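PDB 1S7K: acetyl transferase from Salmonella typhimurium, which acetylates the N-terminal alpha-amino group of ribosomal protein L7/L12, probably using acetyl-coenzyme A as the acetyl donor. Local coordinates for residues G60-L63 / L64-G68; Q115-Q118 / A119-H123; T122-A125 / R126-D129. All coordinates share one frame; numbering follows the deposited sequence.

Interaction 1. Residues G60-L63 / L64-G68; sequences GNIL and LHQRG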
ATOM      1  N   GLY A  60      13.224  -9.490  12.150  1.00 23.95           N
ATOM      2  CA  GLY A  60      12.857  -8.940  10.848  1.00 21.28           C
ATOM      3  C   GLY A  60      12.294  -7.533  10.974  1.00 20.41           C
ATOM      4  O   GLY A  60      12.641  -6.622  10.194  1.00 18.19           O
ATOM      5  N   ASN A  61      11.479  -7.295  12.007  1.00 19.86           N
ATOM      6  CA  ASN A  61      10.915  -5.929  12.099  1.00 19.77           C
ATOM      7  C   ASN A  61      11.951  -4.859  12.530  1.00 19.69           C
ATOM      8  O   ASN A  61      11.871  -3.692  12.117  1.00 19.26           O
ATOM      9  CB  ASN A  61       9.684  -5.975  12.998  1.00 20.48           C
ATOM     10  CG  ASN A  61       8.481  -6.601  12.275  1.00 20.91           C
ATOM     11  OD1 ASN A  61       7.496  -7.024  12.887  1.00 22.00           O
ATOM     12  ND2 ASN A  61       8.565  -6.639  10.954  1.00 21.22           N
ATOM     13  N   ILE A  62      12.942  -5.284  13.317  1.00 20.67           N
ATOM     14  CA  ILE A  62      14.043  -4.435  13.803  1.00 20.42           C
ATOM     15  C   ILE A  62      14.827  -3.929  12.594  1.00 20.01           C
ATOM     16  O   ILE A  62      15.159  -2.750  12.533  1.00 20.44           O
ATOM     17  CB  ILE A  62      14.962  -5.242  14.815  1.00 19.38           C
ATOM     18  CG1 ILE A  62      14.158  -5.557  16.090  1.00 20.88           C
ATOM     19  CG2 ILE A  62      16.216  -4.463  15.148  1.00 22.39           C
ATOM     20  CD1 ILE A  62      14.872  -6.326  17.145  1.00 21.30           C
ATOM     21  N   LEU A  63      15.099  -4.799  11.616  1.00 20.66           N
ATOM     22  CA  LEU A  63      15.829  -4.389  10.409  1.00 21.48           C
ATOM     23  C   LEU A  63      15.062  -3.312   9.659  1.00 21.38           C
ATOM     24  O   LEU A  63      15.639  -2.305   9.277  1.00 21.26           O
ATOM     25  CB  LEU A  63      16.080  -5.579   9.473  1.00 23.12           C
ATOM     26  CG  LEU A  63      16.876  -6.649  10.215  1.00 24.68           C
ATOM     27  CD1 LEU A  63      17.043  -7.855   9.307  1.00 26.61           C
ATOM     28  CD2 LEU A  63      18.238  -6.081  10.649  1.00 24.90           C
ATOM     29  N   LEU A  64      13.750  -3.504   9.440  1.00 19.93           N
ATOM     30  CA  LEU A  64      12.961  -2.475   8.761  1.00 19.30           C
ATOM     31  C   LEU A  64      12.970  -1.168   9.591  1.00 19.04           C
ATOM     32  O   LEU A  64      13.011  -0.050   9.045  1.00 21.93           O
ATOM     33  CB  LEU A  64      11.493  -2.950   8.602  1.00 18.89           C
ATOM     34  CG  LEU A  64      11.319  -4.219   7.743  1.00 19.83           C
ATOM     35  CD1 LEU A  64       9.853  -4.674   7.662  1.00 20.16           C
ATOM     36  CD2 LEU A  64      11.932  -3.928   6.360  1.00 19.36           C
ATOM     37  N   HIS A  65      12.917  -1.317  10.901  1.00 19.05           N
ATOM     38  CA  HIS A  65      12.863  -0.168  11.803  1.00 19.85           C
ATOM     39  C   HIS A  65      14.131   0.682  11.653  1.00 21.32           C
ATOM     40  O   HIS A  65      14.058   1.900  11.560  1.00 21.41           O
ATOM     41  CB  HIS A  65      12.620  -0.676  13.243  1.00 18.49           C
ATOM     42  CG  HIS A  65      12.294   0.407  14.238  1.00 19.05           C
ATOM     43  ND1 HIS A  65      11.204   0.335  15.084  1.00 17.09           N
ATOM     44  CD2 HIS A  65      13.003   1.493  14.638  1.00 19.55           C
ATOM     45  CE1 HIS A  65      11.272   1.313  15.974  1.00 19.18           C
ATOM     46  NE2 HIS A  65      12.356   2.031  15.725  1.00 18.53           N
ATOM     47  N   GLN A  66      15.285   0.035  11.542  1.00 23.30           N
ATOM     48  CA  GLN A  66      16.552   0.760  11.407  1.00 24.71           C
ATOM     49  C   GLN A  66      16.670   1.416  10.035  1.00 24.47           C
ATOM     50  O   GLN A  66      17.414   2.385   9.852  1.00 23.57           O
ATOM     51  CB  GLN A  66      17.745  -0.194  11.609  1.00 27.40           C
ATOM     52  CG  GLN A  66      17.814  -0.935  12.960  1.00 32.06           C
ATOM     53  CD  GLN A  66      18.912  -2.026  13.009  1.00 35.24           C
ATOM     54  OE1 GLN A  66      19.190  -2.705  12.000  1.00 36.13           O
ATOM     55  NE2 GLN A  66      19.527  -2.204  14.187  1.00 37.99           N
ATOM     56  N   ARG A  67      15.940   0.903   9.059  1.00 22.94           N
ATOM     57  CA  ARG A  67      16.027   1.462   7.730  1.00 24.49           C
ATOM     58  C   ARG A  67      14.940   2.479   7.432  1.00 23.43           C
ATOM     59  O   ARG A  67      14.995   3.209   6.435  1.00 23.79           O
ATOM     60  CB  ARG A  67      16.043   0.304   6.738  1.00 27.18           C
ATOM     61  CG  ARG A  67      17.120  -0.736   7.139  1.00 27.62           C
ATOM     62  CD  ARG A  67      17.208  -1.922   6.205  1.00 29.26           C
ATOM     63  NE  ARG A  67      18.466  -2.685   6.345  1.00 29.22           N
ATOM     64  CZ  ARG A  67      18.987  -3.099   7.500  1.00 29.08           C
ATOM     65  NH1 ARG A  67      20.128  -3.776   7.502  1.00 27.82           N
ATOM     66  NH2 ARG A  67      18.379  -2.824   8.661  1.00 30.36           N
ATOM     67  N   GLY A  68      13.978   2.575   8.349  1.00 23.16           N
ATOM     68  CA  GLY A  68      12.875   3.502   8.161  1.00 21.63           C
ATOM     69  C   GLY A  68      11.862   2.959   7.168  1.00 20.37           C
ATOM     70  O   GLY A  68      11.161   3.753   6.507  1.00 20.88           O
TER
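R67 folds its guanidinium back onto the carbonyl of L63, one turn earlier, at the C-terminal end of helix 55-67, which closes in a Schellman motif at G68. The side chain can be followed outward as it passes over that oxygen. R67 CB sits 3.7 Å from L63 O. The next carbon comes closer, with R67 CG only 3.0 Å from L63 O, a tight fit; its place beside the backbone N (chi1 -51°) aims the chain back along the helix. R67 CD recedes to 3.5 Å from L63 O, and NE, the last atom of the extended run, is farther off still. A turn about the CD-NE bond then swings the guanidinium inward, and R67 NH2 donates a hydrogen bond of 2.9 Å to L63 O. This donor comes in from the flank of the carbonyl (C=O...N 112°) and is tilted out of its plane. R67 N gives the same oxygen a weak bond, so a single residue holds L63 O twice. NH2 also bonds weakly to Q66 OE1, while the side chain of L63 runs alongside that of R67 and points the same way, its CD2 lying near both Q66 OE1 and R67 NH2. This exposed cluster occupies one flank of the helix; H65, by contrast, is buried, bonded through its ring nitrogens to E6 and to the backbone of M72, with its ring edge-to-face with Y73. G68 takes a positive phi of 77°, and its N donates twice into the last turn, weakly to L64 O at 2.9 Å and to H65 O at 3.3 Å.

Interaction 2. Residues Q115-Q118 / A119-H123; sequences QSLQ and ALMTH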
ATOM      1  N   GLN A 115      -3.518   7.373  23.506  1.00  6.50           N
ATOM      2  CA  GLN A 115      -2.510   8.271  24.033  1.00  8.20           C
ATOM      3  C   GLN A 115      -1.191   7.915  23.427  1.00  7.55           C
ATOM      4  O   GLN A 115      -0.436   8.814  23.026  1.00  8.21           O
ATOM      5  CB  GLN A 115      -2.421   8.202  25.585  1.00 10.66           C
ATOM      6  CG  GLN A 115      -3.645   8.751  26.274  1.00  7.60           C
ATOM      7  CD  GLN A 115      -3.474   8.840  27.753  1.00 12.46           C
ATOM      8  OE1 GLN A 115      -3.581   9.952  28.362  1.00 14.16           O
ATOM      9  NE2 GLN A 115      -3.197   7.711  28.365  1.00  7.24           N
ATOM     10  N   SER A 116      -0.924   6.616  23.271  1.00  8.19           N
ATOM     11  CA  SER A 116       0.373   6.230  22.686  1.00 11.10           C
ATOM     12  C   SER A 116       0.493   6.710  21.239  1.00  9.69           C
ATOM     13  O   SER A 116       1.540   7.212  20.794  1.00 11.22           O
ATOM     14  CB  SER A 116       0.551   4.705  22.709  1.00 11.20           C
ATOM     15  OG  SER A 116       0.752   4.313  24.061  1.00 12.65           O
ATOM     16  N   LEU A 117      -0.601   6.580  20.506  1.00 11.49           N
ATOM     17  CA  LEU A 117      -0.551   6.987  19.084  1.00 10.11           C
ATOM     18  C   LEU A 117      -0.418   8.496  18.930  1.00 10.47           C
ATOM     19  O   LEU A 117       0.387   8.940  18.112  1.00  9.85           O
ATOM     20  CB  LEU A 117      -1.775   6.457  18.354  1.00 11.25           C
ATOM     21  CG  LEU A 117      -1.905   6.887  16.884  1.00 10.87           C
ATOM     22  CD1 LEU A 117      -0.672   6.433  16.050  1.00 10.52           C
ATOM     23  CD2 LEU A 117      -3.216   6.298  16.340  1.00  9.68           C
ATOM     24  N   GLN A 118      -1.097   9.295  19.759  1.00  9.54           N
ATOM     25  CA  GLN A 118      -0.956  10.739  19.592  1.00 11.72           C
ATOM     26  C   GLN A 118       0.472  11.142  19.889  1.00 12.10           C
ATOM     27  O   GLN A 118       1.037  12.015  19.200  1.00 11.58           O
ATOM     28  CB  GLN A 118      -1.908  11.503  20.516  1.00 14.14           C
ATOM     29  CG  GLN A 118      -3.343  11.044  20.290  1.00 17.68           C
ATOM     30  CD  GLN A 118      -4.308  12.126  20.678  1.00 23.28           C
ATOM     31  OE1 GLN A 118      -4.006  12.929  21.596  1.00 26.44           O
ATOM     32  NE2 GLN A 118      -5.455  12.194  19.999  1.00 22.92           N
ATOM     33  N   ALA A 119       1.083  10.459  20.860  1.00 11.06           N
ATOM     34  CA  ALA A 119       2.455  10.791  21.236  1.00 12.51           C
ATOM     35  C   ALA A 119       3.413  10.422  20.128  1.00 11.32           C
ATOM     36  O   ALA A 119       4.315  11.204  19.802  1.00 11.20           O
ATOM     37  CB  ALA A 119       2.863  10.051  22.526  1.00 12.94           C
ATOM     38  N   LEU A 120       3.185   9.242  19.541  1.00 11.12           N
ATOM     39  CA  LEU A 120       4.050   8.730  18.485  1.00 11.76           C
ATOM     40  C   LEU A 120       3.994   9.631  17.270  1.00 12.67           C
ATOM     41  O   LEU A 120       5.047   9.932  16.699  1.00 12.44           O
ATOM     42  CB  LEU A 120       3.678   7.287  18.108  1.00 11.99           C
ATOM     43  CG  LEU A 120       4.399   6.659  16.923  1.00 15.39           C
ATOM     44  CD1 LEU A 120       5.919   6.689  17.207  1.00 15.20           C
ATOM     45  CD2 LEU A 120       3.853   5.207  16.651  1.00 16.06           C
ATOM     46  N   MET A 121       2.782  10.049  16.875  1.00 12.01           N
ATOM     47  CA  MET A 121       2.596  10.921  15.707  1.00 13.38           C
ATOM     48  C   MET A 121       3.248  12.300  15.919  1.00 13.95           C
ATOM     49  O   MET A 121       3.933  12.832  15.055  1.00 11.12           O
ATOM     50  CB  MET A 121       1.100  11.070  15.400  1.00 14.77           C
ATOM     51  CG  MET A 121       0.475   9.717  14.955  1.00 11.21           C
ATOM     52  SD  MET A 121      -1.276  10.013  14.387  1.00 14.71           S
ATOM     53  CE  MET A 121      -1.987  10.754  15.870  1.00 12.00           C
ATOM     54  N   THR A 122       3.104  12.836  17.110  1.00 13.55           N
ATOM     55  CA  THR A 122       3.675  14.143  17.441  1.00 13.66           C
ATOM     56  C   THR A 122       5.198  14.064  17.345  1.00 14.59           C
ATOM     57  O   THR A 122       5.854  14.952  16.801  1.00 13.07           O
ATOM     58  CB  THR A 122       3.296  14.504  18.903  1.00 15.13           C
ATOM     59  OG1 THR A 122       1.945  14.981  18.915  1.00 18.44           O
ATOM     60  CG2 THR A 122       4.308  15.521  19.487  1.00 17.85           C
ATOM     61  N   HIS A 123       5.712  12.975  17.892  1.00 12.28           N
ATOM     62  CA  HIS A 123       7.151  12.704  17.895  1.00 13.22           C
ATOM     63  C   HIS A 123       7.686  12.599  16.440  1.00 14.24           C
ATOM     64  O   HIS A 123       8.763  13.149  16.129  1.00 15.71           O
ATOM     65  CB  HIS A 123       7.398  11.416  18.644  1.00 12.72           C
ATOM     66  CG  HIS A 123       8.823  10.943  18.574  1.00 13.06           C
ATOM     67  ND1 HIS A 123       9.770  11.339  19.502  1.00 13.52           N
ATOM     68  CD2 HIS A 123       9.455  10.102  17.717  1.00 13.25           C
ATOM     69  CE1 HIS A 123      10.926  10.751  19.220  1.00 14.46           C
ATOM     70  NE2 HIS A 123      10.763   9.998  18.146  1.00 15.99           N
TER
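In the beta-alpha-beta unit of this GNAT fold, formed by strand 96-103, helix 112-127 and strand 132-138, L117 and M121 meet one turn apart on the helix that follows the coenzyme A-binding residues G109 and G111. L117 CG stands anti to the backbone N (chi1 176°), and from there the CD1 branch reaches toward the next turn. There L117 CD1 packs 3.6 Å from M121 CG, and the sulfur follows with M121 SD 4.0 Å from L117 CD1. The methionine is bent about its last torsion (chi3 -58°), so that M121 CE curls back to 3.7 Å from L117 O. The same carbonyl takes the backbone bond of the turn, M121 N to L117 O at 2.9 Å. Both side chains are buried, and M121 also touches F153 and I179. A different flank of the helix carries S116 and L120, which lie on L16 and L85 of the sheet; S116 OG is bonded to the carbonyl of I112, itself a coenzyme A-binding residue. Q118, on another flank, reaches N151 OD1 through a weak bond from NE2 and lies against H152. Its carbonyl accepts the backbone bond T122 N to Q118 O at 3.1 Å, and T122 OG1, turned to the same oxygen, also lies 3.1 Å from Q118 O.

Interaction 3. Residues T122-A125 / R126-D129; sequences THYA and RRGD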
ATOM      1  N   THR A 122       3.104  12.836  17.110  1.00 13.55           N
ATOM      2  CA  THR A 122       3.675  14.143  17.441  1.00 13.66           C
ATOM      3  C   THR A 122       5.198  14.064  17.345  1.00 14.59           C
ATOM      4  O   THR A 122       5.854  14.952  16.801  1.00 13.07           O
ATOM      5  CB  THR A 122       3.296  14.504  18.903  1.00 15.13           C
ATOM      6  OG1 THR A 122       1.945  14.981  18.915  1.00 18.44           O
ATOM      7  CG2 THR A 122       4.308  15.521  19.487  1.00 17.85           C
ATOM      8  N   HIS A 123       5.712  12.975  17.892  1.00 12.28           N
ATOM      9  CA  HIS A 123       7.151  12.704  17.895  1.00 13.22           C
ATOM     10  C   HIS A 123       7.686  12.599  16.440  1.00 14.24           C
ATOM     11  O   HIS A 123       8.763  13.149  16.129  1.00 15.71           O
ATOM     12  CB  HIS A 123       7.398  11.416  18.644  1.00 12.72           C
ATOM     13  CG  HIS A 123       8.823  10.943  18.574  1.00 13.06           C
ATOM     14  ND1 HIS A 123       9.770  11.339  19.502  1.00 13.52           N
ATOM     15  CD2 HIS A 123       9.455  10.102  17.717  1.00 13.25           C
ATOM     16  CE1 HIS A 123      10.926  10.751  19.220  1.00 14.46           C
ATOM     17  NE2 HIS A 123      10.763   9.998  18.146  1.00 15.99           N
ATOM     18  N   TYR A 124       6.951  11.932  15.556  1.00 12.99           N
ATOM     19  CA  TYR A 124       7.427  11.834  14.170  1.00 12.17           C
ATOM     20  C   TYR A 124       7.259  13.129  13.406  1.00 13.67           C
ATOM     21  O   TYR A 124       8.075  13.433  12.525  1.00 13.22           O
ATOM     22  CB  TYR A 124       6.736  10.686  13.457  1.00 13.30           C
ATOM     23  CG  TYR A 124       7.606   9.515  13.632  1.00 12.99           C
ATOM     24  CD1 TYR A 124       8.607   9.263  12.707  1.00 12.08           C
ATOM     25  CD2 TYR A 124       7.501   8.704  14.748  1.00 12.02           C
ATOM     26  CE1 TYR A 124       9.484   8.228  12.882  1.00 17.12           C
ATOM     27  CE2 TYR A 124       8.379   7.643  14.932  1.00 14.15           C
ATOM     28  CZ  TYR A 124       9.374   7.428  13.964  1.00 15.92           C
ATOM     29  OH  TYR A 124      10.193   6.362  14.015  1.00 16.25           O
ATOM     30  N   ALA A 125       6.214  13.891  13.733  1.00 12.13           N
ATOM     31  CA  ALA A 125       6.038  15.202  13.071  1.00 15.88           C
ATOM     32  C   ALA A 125       7.259  16.045  13.473  1.00 15.97           C
ATOM     33  O   ALA A 125       7.828  16.829  12.640  1.00 18.59           O
ATOM     34  CB  ALA A 125       4.748  15.902  13.581  1.00 15.37           C
ATOM     35  N   ARG A 126       7.661  15.929  14.736  1.00 16.58           N
ATOM     36  CA  ARG A 126       8.838  16.700  15.188  1.00 17.54           C
ATOM     37  C   ARG A 126      10.123  16.229  14.507  1.00 16.27           C
ATOM     38  O   ARG A 126      10.909  17.074  14.057  1.00 16.83           O
ATOM     39  CB  ARG A 126       8.934  16.707  16.705  1.00 20.58           C
ATOM     40  CG  ARG A 126       7.597  17.147  17.299  1.00 27.59           C
ATOM     41  CD  ARG A 126       7.632  18.295  18.314  1.00 32.64           C
ATOM     42  NE  ARG A 126       6.373  19.025  18.138  1.00 38.10           N
ATOM     43  CZ  ARG A 126       5.628  19.571  19.096  1.00 39.39           C
ATOM     44  NH1 ARG A 126       5.983  19.510  20.376  1.00 41.20           N
ATOM     45  NH2 ARG A 126       4.486  20.153  18.757  1.00 40.27           N
ATOM     46  N   ARG A 127      10.279  14.902  14.340  1.00 13.73           N
ATOM     47  CA  ARG A 127      11.438  14.321  13.601  1.00 15.45           C
ATOM     48  C   ARG A 127      11.336  14.865  12.172  1.00 16.06           C
ATOM     49  O   ARG A 127      12.326  15.347  11.581  1.00 15.04           O
ATOM     50  CB  ARG A 127      11.362  12.800  13.544  1.00 15.18           C
ATOM     51  CG  ARG A 127      11.827  12.117  14.810  1.00 15.98           C
ATOM     52  CD  ARG A 127      11.590  10.623  14.746  1.00 17.24           C
ATOM     53  NE  ARG A 127      11.917   9.983  13.455  1.00 18.90           N
ATOM     54  CZ  ARG A 127      12.785   8.978  13.336  1.00 21.47           C
ATOM     55  NH1 ARG A 127      13.035   8.406  12.151  1.00 22.25           N
ATOM     56  NH2 ARG A 127      13.424   8.561  14.404  1.00 22.03           N
ATOM     57  N   GLY A 128      10.127  14.791  11.633  1.00 14.78           N
ATOM     58  CA  GLY A 128       9.851  15.331  10.321  1.00 15.02           C
ATOM     59  C   GLY A 128       9.855  14.359   9.180  1.00 17.12           C
ATOM     60  O   GLY A 128       9.569  14.762   8.030  1.00 16.17           O
ATOM     61  N   ASP A 129      10.253  13.114   9.445  1.00 16.64           N
ATOM     62  CA  ASP A 129      10.296  12.161   8.371  1.00 15.98           C
ATOM     63  C   ASP A 129       8.968  11.516   8.057  1.00 15.50           C
ATOM     64  O   ASP A 129       8.861  10.787   7.075  1.00 13.81           O
ATOM     65  CB  ASP A 129      11.398  11.099   8.547  1.00 16.82           C
ATOM     66  CG  ASP A 129      11.443  10.445   9.944  1.00 18.41           C
ATOM     67  OD1 ASP A 129      12.128   9.374  10.046  1.00 16.97           O
ATOM     68  OD2 ASP A 129      10.855  10.992  10.911  1.00 18.72           O
TER
HETATM   69  O   HOH W   1      12.744   8.256  17.399  1.00 20.77           O
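R127 lies over one face of the Y124 ring, the two side chains running alongside each other and pointing the same way. R127 CD makes a CH-pi contact, 3.9 Å from the centroid of the Y124 ring and 18° off its normal. A bend in the arginine (chi3 42°) then carries the chain along the rim, where R127 NE passes 3.1 Å from Y124 CE1, until the phenol oxygen lies over the centre of the guanidinium, Y124 OH being 3.7 Å above its plane. The two flat groups are not parallel but 40° apart. What fixes the guanidinium's rotation is D129: R127 NE meets the syn side of D129 OD2 at 2.9 Å, while the salt bridge from R127 NH1 to D129 OD1 is modelled very short, its exact length doubtful. The remaining nitrogen, NH2, donates to a water that also bonds H123 NE2, and the H123 ring touches the arginine's aliphatic part, with NE2 3.6 Å from R127 CD. The pairing of R127 and D129 bridges the helix end, where G128 leaves the helix with positive phi and G128 N bonds Y124 O at 2.6 Å. On another flank, R126 lays its guanidinium face over T122 CG2. Among its neighbours, this last turn of helix 112-127 is fitted to the sheet through Y124, whose hydroxyl bonds that of Y73 on strand 71-77 and whose ring is edge-to-face with F87 on strand 80-91, while G128 O takes a bond from K95 ahead of strand 96-103.

Overall arrangement
Interactions 2 and 3 share T122 and H123 and follow one another along helix 112-127, their centres about 9 Å apart; interaction 1 belongs to helix 55-67. Interaction 2 is the partly buried one, in the middle of its helix near the coenzyme A-binding residues, and its side-chain contact is chiefly apolar. The other two lie at the surface on helix C-terminal ends, each with a glycine of positive phi and an arginine folded back: onto a carbonyl in interaction 1, over a tyrosine and against an aspartate in interaction 3. These two come within about 5 Å without touching, but Y73 meets H65 of one and Y124 of the other, and E6 contacts H65 and R127.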